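Local coordinates for single-strand DNA-binding protein (Agrobacterium tumefaciens, PDB 3BTP) that binds single-stranded DNA without regard to its sequence and mediates nuclear uptake of the transferred T-DNA strand during plant transformation, at residues R112-G124 against G130-E144. Numbering follows the deposited sequence.
Sequences RRTDEYILVRQTG and GTTKCNLDHLPTKAE
Glu116 OE2 is gripped from two sides of its carboxylate. Lys133 NZ reaches Glu116 OE2 on its anti side at 2.5 Å, a short salt bridge. Arg112 grips the carboxylate side-on: NE takes the syn lone pair of OE2, and NH2, with NE again, goes to OE1. This three-residue network fixes the rotation of the carboxylate. Two positive groups this close would be expected to stabilise its negative charge.

On the way to Glu116 the Lys133 and Tyr117 side chains cross at about a right angle. Lys133 CB sits over one ring face, 3.7 Å from the ring centroid of Tyr117, a CH-pi contact. With CG anti to the backbone N (chi1 154°), the Lys133 chain then passes CE2 of Tyr117 toward Glu116. Leu136 CD1 approaches Tyr117 OH. Pro140 CG lies 3.9 Å from Leu119 CD1, and Leu136 CD2 touches the same methyl.

The backbones form an antiparallel hairpin. Leu119 and Thr131 are a hydrogen-bonded pair, with Leu119 N to Thr131 O at 2.9 Å and a return bond from Thr131 N to Leu119 O. Lys133 N to Tyr117 O (2.9 Å) carries the pairing into the 3-10 segment 133-135. One residue further, Cys134 N bonds Thr114 O at 3.2 Å, in the type I turn Arg113 to Glu116. Thr132 CG2 packs on Asp115 CA, while Thr132 OG1 bonds Asn270 O.

Strand 127-132 is an outermost strand of this chain's four-stranded antiparallel sheet, and strand 117-124 lies between it and strand 149-153. Ile118, Val120 and Thr132 face strand 272-275 of the second sheet; Leu119 lies on the other face, near helix 142-147.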
loop_
_atom_site.group_PDB
_atom_site.type_symbol
_atom_site.label_atom_id
_atom_site.label_comp_id
_atom_site.label_asym_id
_atom_site.label_seq_id
_atom_site.Cartn_x
_atom_site.Cartn_y
_atom_site.Cartn_z
ATOM N N ARG A 112 -18.590 -2.178 -15.496
ATOM C CA ARG A 112 -17.755 -3.295 -14.936
ATOM C C ARG A 112 -16.485 -3.627 -15.742
ATOM O O ARG A 112 -16.492 -3.663 -16.975
ATOM C CB ARG A 112 -18.613 -4.537 -14.752
ATOM C CG ARG A 112 -19.653 -4.323 -13.669
ATOM C CD ARG A 112 -20.084 -5.617 -13.034
ATOM N NE ARG A 112 -19.284 -5.862 -11.853
ATOM C CZ ARG A 112 -19.573 -5.401 -10.637
ATOM N NH1 ARG A 112 -20.661 -4.670 -10.448
ATOM N NH2 ARG A 112 -18.774 -5.668 -9.610
ATOM N N ARG A 113 -15.376 -3.810 -15.020
ATOM C CA ARG A 113 -14.113 -4.193 -15.629
ATOM C C ARG A 113 -14.188 -5.619 -16.074
ATOM O O ARG A 113 -14.723 -6.480 -15.369
ATOM C CB ARG A 113 -13.003 -4.069 -14.620
ATOM C CG ARG A 113 -12.570 -2.645 -14.271
ATOM C CD ARG A 113 -11.152 -2.836 -13.804
ATOM N NE ARG A 113 -10.310 -1.868 -14.425
ATOM C CZ ARG A 113 -9.237 -2.076 -15.156
ATOM N NH1 ARG A 113 -8.772 -3.273 -15.395
ATOM N NH2 ARG A 113 -8.620 -1.006 -15.618
ATOM N N THR A 114 -13.628 -5.870 -17.241
ATOM C CA THR A 114 -13.511 -7.222 -17.792
ATOM C C THR A 114 -12.538 -8.168 -17.023
ATOM O O THR A 114 -12.613 -9.364 -17.163
ATOM C CB THR A 114 -13.083 -7.151 -19.266
ATOM O OG1 THR A 114 -11.788 -6.538 -19.347
ATOM C CG2 THR A 114 -14.162 -6.351 -20.129
ATOM N N ASP A 115 -11.662 -7.602 -16.197
ATOM C CA ASP A 115 -10.660 -8.316 -15.430
ATOM C C ASP A 115 -10.864 -8.185 -13.915
ATOM O O ASP A 115 -9.925 -8.308 -13.139
ATOM C CB ASP A 115 -9.257 -7.808 -15.860
ATOM C CG ASP A 115 -9.009 -6.338 -15.474
ATOM O OD1 ASP A 115 -9.942 -5.776 -14.898
ATOM O OD2 ASP A 115 -7.898 -5.760 -15.714
ATOM N N GLU A 116 -12.100 -7.953 -13.491
ATOM C CA GLU A 116 -12.443 -7.710 -12.078
ATOM C C GLU A 116 -12.284 -8.988 -11.195
ATOM O O GLU A 116 -12.279 -8.905 -9.954
ATOM C CB GLU A 116 -13.876 -7.121 -11.999
ATOM C CG GLU A 116 -15.033 -8.084 -12.438
ATOM C CD GLU A 116 -16.502 -7.516 -12.118
ATOM O OE1 GLU A 116 -16.698 -6.500 -11.372
ATOM O OE2 GLU A 116 -17.475 -8.115 -12.623
ATOM N N TYR A 117 -12.228 -10.172 -11.859
ATOM C CA TYR A 117 -11.746 -11.382 -11.214
ATOM C C TYR A 117 -10.958 -12.280 -12.164
ATOM O O TYR A 117 -11.068 -12.177 -13.413
ATOM C CB TYR A 117 -12.821 -12.134 -10.346
ATOM C CG TYR A 117 -13.887 -12.866 -11.167
ATOM C CD1 TYR A 117 -13.640 -14.157 -11.681
ATOM C CD2 TYR A 117 -15.116 -12.232 -11.476
ATOM C CE1 TYR A 117 -14.584 -14.828 -12.459
ATOM C CE2 TYR A 117 -16.085 -12.896 -12.210
ATOM C CZ TYR A 117 -15.808 -14.186 -12.715
ATOM O OH TYR A 117 -16.747 -14.818 -13.472
ATOM N N ILE A 118 -10.125 -13.109 -11.538
ATOM C CA ILE A 118 -9.389 -14.161 -12.174
ATOM C C ILE A 118 -9.710 -15.477 -11.414
ATOM O O ILE A 118 -9.714 -15.502 -10.182
ATOM C CB ILE A 118 -7.870 -13.881 -12.128
ATOM C CG1 ILE A 118 -7.508 -12.522 -12.788
ATOM C CG2 ILE A 118 -7.081 -15.029 -12.740
ATOM C CD1 ILE A 118 -6.104 -12.077 -12.534
ATOM N N LEU A 119 -9.963 -16.562 -12.152
ATOM C CA LEU A 119 -10.172 -17.889 -11.556
ATOM C C LEU A 119 -8.906 -18.687 -11.666
ATOM O O LEU A 119 -8.398 -18.893 -12.780
ATOM C CB LEU A 119 -11.322 -18.663 -12.279
ATOM C CG LEU A 119 -12.734 -18.111 -11.966
ATOM C CD1 LEU A 119 -13.774 -19.106 -12.510
ATOM C CD2 LEU A 119 -13.014 -17.842 -10.417
ATOM N N VAL A 120 -8.354 -19.099 -10.525
ATOM C CA VAL A 120 -7.103 -19.869 -10.570
ATOM C C VAL A 120 -7.371 -21.332 -10.252
ATOM O O VAL A 120 -8.154 -21.647 -9.366
ATOM C CB VAL A 120 -5.989 -19.326 -9.616
ATOM C CG1 VAL A 120 -4.633 -20.039 -9.905
ATOM C CG2 VAL A 120 -5.856 -17.785 -9.739
ATOM N N ARG A 121 -6.682 -22.214 -10.968
ATOM C CA ARG A 121 -6.782 -23.658 -10.715
ATOM C C ARG A 121 -5.431 -24.329 -10.649
ATOM O O ARG A 121 -4.464 -23.859 -11.250
ATOM C CB ARG A 121 -7.688 -24.341 -11.758
ATOM C CG ARG A 121 -7.118 -24.300 -13.135
ATOM C CD ARG A 121 -8.231 -24.334 -14.227
ATOM N NE ARG A 121 -7.600 -24.335 -15.560
ATOM C CZ ARG A 121 -7.487 -23.275 -16.378
ATOM N NH1 ARG A 121 -7.957 -22.061 -16.026
ATOM N NH2 ARG A 121 -6.860 -23.412 -17.538
ATOM N N GLN A 122 -5.358 -25.397 -9.868
ATOM C CA GLN A 122 -4.156 -26.251 -9.789
ATOM C C GLN A 122 -4.131 -27.264 -10.951
ATOM O O GLN A 122 -5.095 -27.962 -11.211
ATOM C CB GLN A 122 -4.121 -26.987 -8.455
ATOM C CG GLN A 122 -3.851 -26.078 -7.258
ATOM C CD GLN A 122 -3.751 -26.868 -5.945
ATOM O OE1 GLN A 122 -4.702 -27.509 -5.537
ATOM N NE2 GLN A 122 -2.583 -26.817 -5.289
ATOM N N THR A 123 -3.030 -27.348 -11.667
ATOM C CA THR A 123 -2.992 -28.321 -12.774
ATOM C C THR A 123 -1.781 -29.231 -12.665
ATOM O O THR A 123 -1.389 -29.811 -13.654
ATOM C CB THR A 123 -2.932 -27.617 -14.153
ATOM O OG1 THR A 123 -1.700 -26.919 -14.244
ATOM C CG2 THR A 123 -4.070 -26.600 -14.344
ATOM N N GLY A 124 -1.150 -29.341 -11.498
ATOM C CA GLY A 124 0.174 -29.986 -11.435
ATOM C C GLY A 124 0.852 -29.806 -10.104
ATOM O O GLY A 124 0.357 -29.070 -9.280
ATOM N N GLY A 130 -4.675 -19.749 -14.771
ATOM C CA GLY A 130 -5.694 -18.745 -14.423
ATOM C C GLY A 130 -6.486 -18.389 -15.651
ATOM O O GLY A 130 -5.963 -18.372 -16.736
ATOM N N THR A 131 -7.761 -18.097 -15.469
ATOM C CA THR A 131 -8.515 -17.404 -16.514
ATOM C C THR A 131 -9.269 -16.176 -16.032
ATOM O O THR A 131 -9.954 -16.183 -15.031
ATOM C CB THR A 131 -9.313 -18.373 -17.526
ATOM O OG1 THR A 131 -10.618 -17.878 -17.820
ATOM C CG2 THR A 131 -9.368 -19.731 -17.037
ATOM N N THR A 132 -9.028 -15.088 -16.730
ATOM C CA THR A 132 -9.688 -13.844 -16.394
ATOM C C THR A 132 -11.164 -13.944 -16.708
ATOM O O THR A 132 -11.542 -14.587 -17.707
ATOM C CB THR A 132 -9.034 -12.675 -17.186
ATOM O OG1 THR A 132 -7.625 -12.720 -16.921
ATOM C CG2 THR A 132 -9.586 -11.316 -16.726
ATOM N N LYS A 133 -11.988 -13.288 -15.917
ATOM C CA LYS A 133 -13.419 -13.320 -16.137
ATOM C C LYS A 133 -13.829 -13.206 -17.631
ATOM O O LYS A 133 -14.586 -14.056 -18.128
ATOM C CB LYS A 133 -14.105 -12.212 -15.302
ATOM C CG LYS A 133 -15.486 -11.702 -15.902
ATOM C CD LYS A 133 -16.099 -10.515 -15.115
ATOM C CE LYS A 133 -17.613 -10.619 -15.169
ATOM N NZ LYS A 133 -18.390 -9.447 -14.564
ATOM N N CYS A 134 -13.320 -12.197 -18.346
ATOM C CA CYS A 134 -13.724 -11.969 -19.767
ATOM C C CYS A 134 -13.295 -13.071 -20.764
ATOM O O CYS A 134 -13.769 -13.049 -21.905
ATOM C CB CYS A 134 -13.163 -10.629 -20.296
ATOM S SG CYS A 134 -11.301 -10.598 -20.283
ATOM N N ASN A 135 -12.359 -13.955 -20.371
ATOM C CA ASN A 135 -11.852 -15.051 -21.227
ATOM C C ASN A 135 -12.546 -16.391 -20.948
ATOM O O ASN A 135 -12.312 -17.352 -21.663
ATOM C CB ASN A 135 -10.335 -15.234 -21.078
ATOM C CG ASN A 135 -9.530 -14.084 -21.715
ATOM O OD1 ASN A 135 -10.048 -13.313 -22.511
ATOM N ND2 ASN A 135 -8.250 -14.003 -21.400
ATOM N N LEU A 136 -13.364 -16.473 -19.903
ATOM C CA LEU A 136 -14.063 -17.732 -19.622
ATOM C C LEU A 136 -14.972 -18.192 -20.778
ATOM O O LEU A 136 -15.841 -17.450 -21.194
ATOM C CB LEU A 136 -14.892 -17.650 -18.332
ATOM C CG LEU A 136 -14.179 -17.588 -16.967
ATOM C CD1 LEU A 136 -15.191 -17.058 -15.973
ATOM C CD2 LEU A 136 -13.666 -18.893 -16.608
ATOM N N ASP A 137 -14.771 -19.436 -21.248
ATOM C CA ASP A 137 -15.578 -19.982 -22.372
ATOM C C ASP A 137 -16.923 -20.525 -21.934
ATOM O O ASP A 137 -17.703 -20.966 -22.767
ATOM C CB ASP A 137 -14.791 -20.979 -23.287
ATOM C CG ASP A 137 -14.310 -22.251 -22.547
ATOM O OD1 ASP A 137 -14.812 -22.536 -21.443
ATOM O OD2 ASP A 137 -13.386 -22.955 -23.042
ATOM N N HIS A 138 -17.232 -20.454 -20.643
ATOM C CA HIS A 138 -18.484 -21.025 -20.155
ATOM C C HIS A 138 -18.800 -20.300 -18.861
ATOM O O HIS A 138 -17.944 -19.562 -18.299
ATOM C CB HIS A 138 -18.305 -22.503 -19.830
ATOM C CG HIS A 138 -17.138 -22.757 -18.910
ATOM N ND1 HIS A 138 -17.289 -23.063 -17.570
ATOM C CD2 HIS A 138 -15.804 -22.647 -19.123
ATOM C CE1 HIS A 138 -16.092 -23.191 -17.015
ATOM N NE2 HIS A 138 -15.173 -22.952 -17.942
ATOM N N LEU A 139 -19.997 -20.571 -18.368
ATOM C CA LEU A 139 -20.483 -19.980 -17.188
ATOM C C LEU A 139 -20.180 -20.946 -16.030
ATOM O O LEU A 139 -20.822 -21.975 -15.905
ATOM C CB LEU A 139 -21.980 -19.605 -17.339
ATOM C CG LEU A 139 -22.294 -18.573 -18.502
ATOM C CD1 LEU A 139 -22.885 -19.203 -19.848
ATOM C CD2 LEU A 139 -23.215 -17.387 -18.046
ATOM N N PRO A 140 -19.161 -20.618 -15.172
ATOM C CA PRO A 140 -18.735 -21.666 -14.212
ATOM C C PRO A 140 -19.875 -21.973 -13.234
ATOM O O PRO A 140 -20.661 -21.118 -12.971
ATOM C CB PRO A 140 -17.520 -21.051 -13.521
ATOM C CG PRO A 140 -17.107 -19.951 -14.354
ATOM C CD PRO A 140 -18.376 -19.385 -14.999
ATOM N N THR A 141 -19.986 -23.216 -12.791
ATOM C CA THR A 141 -20.995 -23.601 -11.798
ATOM C C THR A 141 -20.505 -23.168 -10.431
ATOM O O THR A 141 -19.348 -22.688 -10.288
ATOM C CB THR A 141 -21.261 -25.165 -11.793
ATOM O OG1 THR A 141 -20.015 -25.857 -11.642
ATOM C CG2 THR A 141 -21.931 -25.630 -13.099
ATOM N N LYS A 142 -21.339 -23.389 -9.422
ATOM C CA LYS A 142 -21.067 -22.866 -8.077
ATOM C C LYS A 142 -19.919 -23.679 -7.539
ATOM O O LYS A 142 -19.028 -23.120 -6.873
ATOM C CB LYS A 142 -22.320 -22.832 -7.179
ATOM C CG LYS A 142 -22.451 -23.877 -6.128
ATOM C CD LYS A 142 -23.008 -23.375 -4.793
ATOM C CE LYS A 142 -24.076 -22.340 -4.957
ATOM N NZ LYS A 142 -24.642 -22.102 -3.580
ATOM N N ALA A 143 -19.876 -24.958 -7.950
ATOM C CA ALA A 143 -18.791 -25.881 -7.584
ATOM C C ALA A 143 -17.414 -25.428 -8.128
ATOM O O ALA A 143 -16.392 -25.438 -7.419
ATOM C CB ALA A 143 -19.120 -27.329 -8.095
ATOM N N GLU A 144 -17.394 -25.125 -9.422
ATOM C CA GLU A 144 -16.203 -24.587 -10.037
ATOM C C GLU A 144 -15.718 -23.273 -9.342
ATOM O O GLU A 144 -14.555 -23.158 -8.927
ATOM C CB GLU A 144 -16.411 -24.397 -11.543
ATOM C CG GLU A 144 -15.033 -23.974 -12.135
ATOM C CD GLU A 144 -15.005 -23.721 -13.636
ATOM O OE1 GLU A 144 -15.908 -24.212 -14.411
ATOM O OE2 GLU A 144 -14.010 -23.049 -14.010
#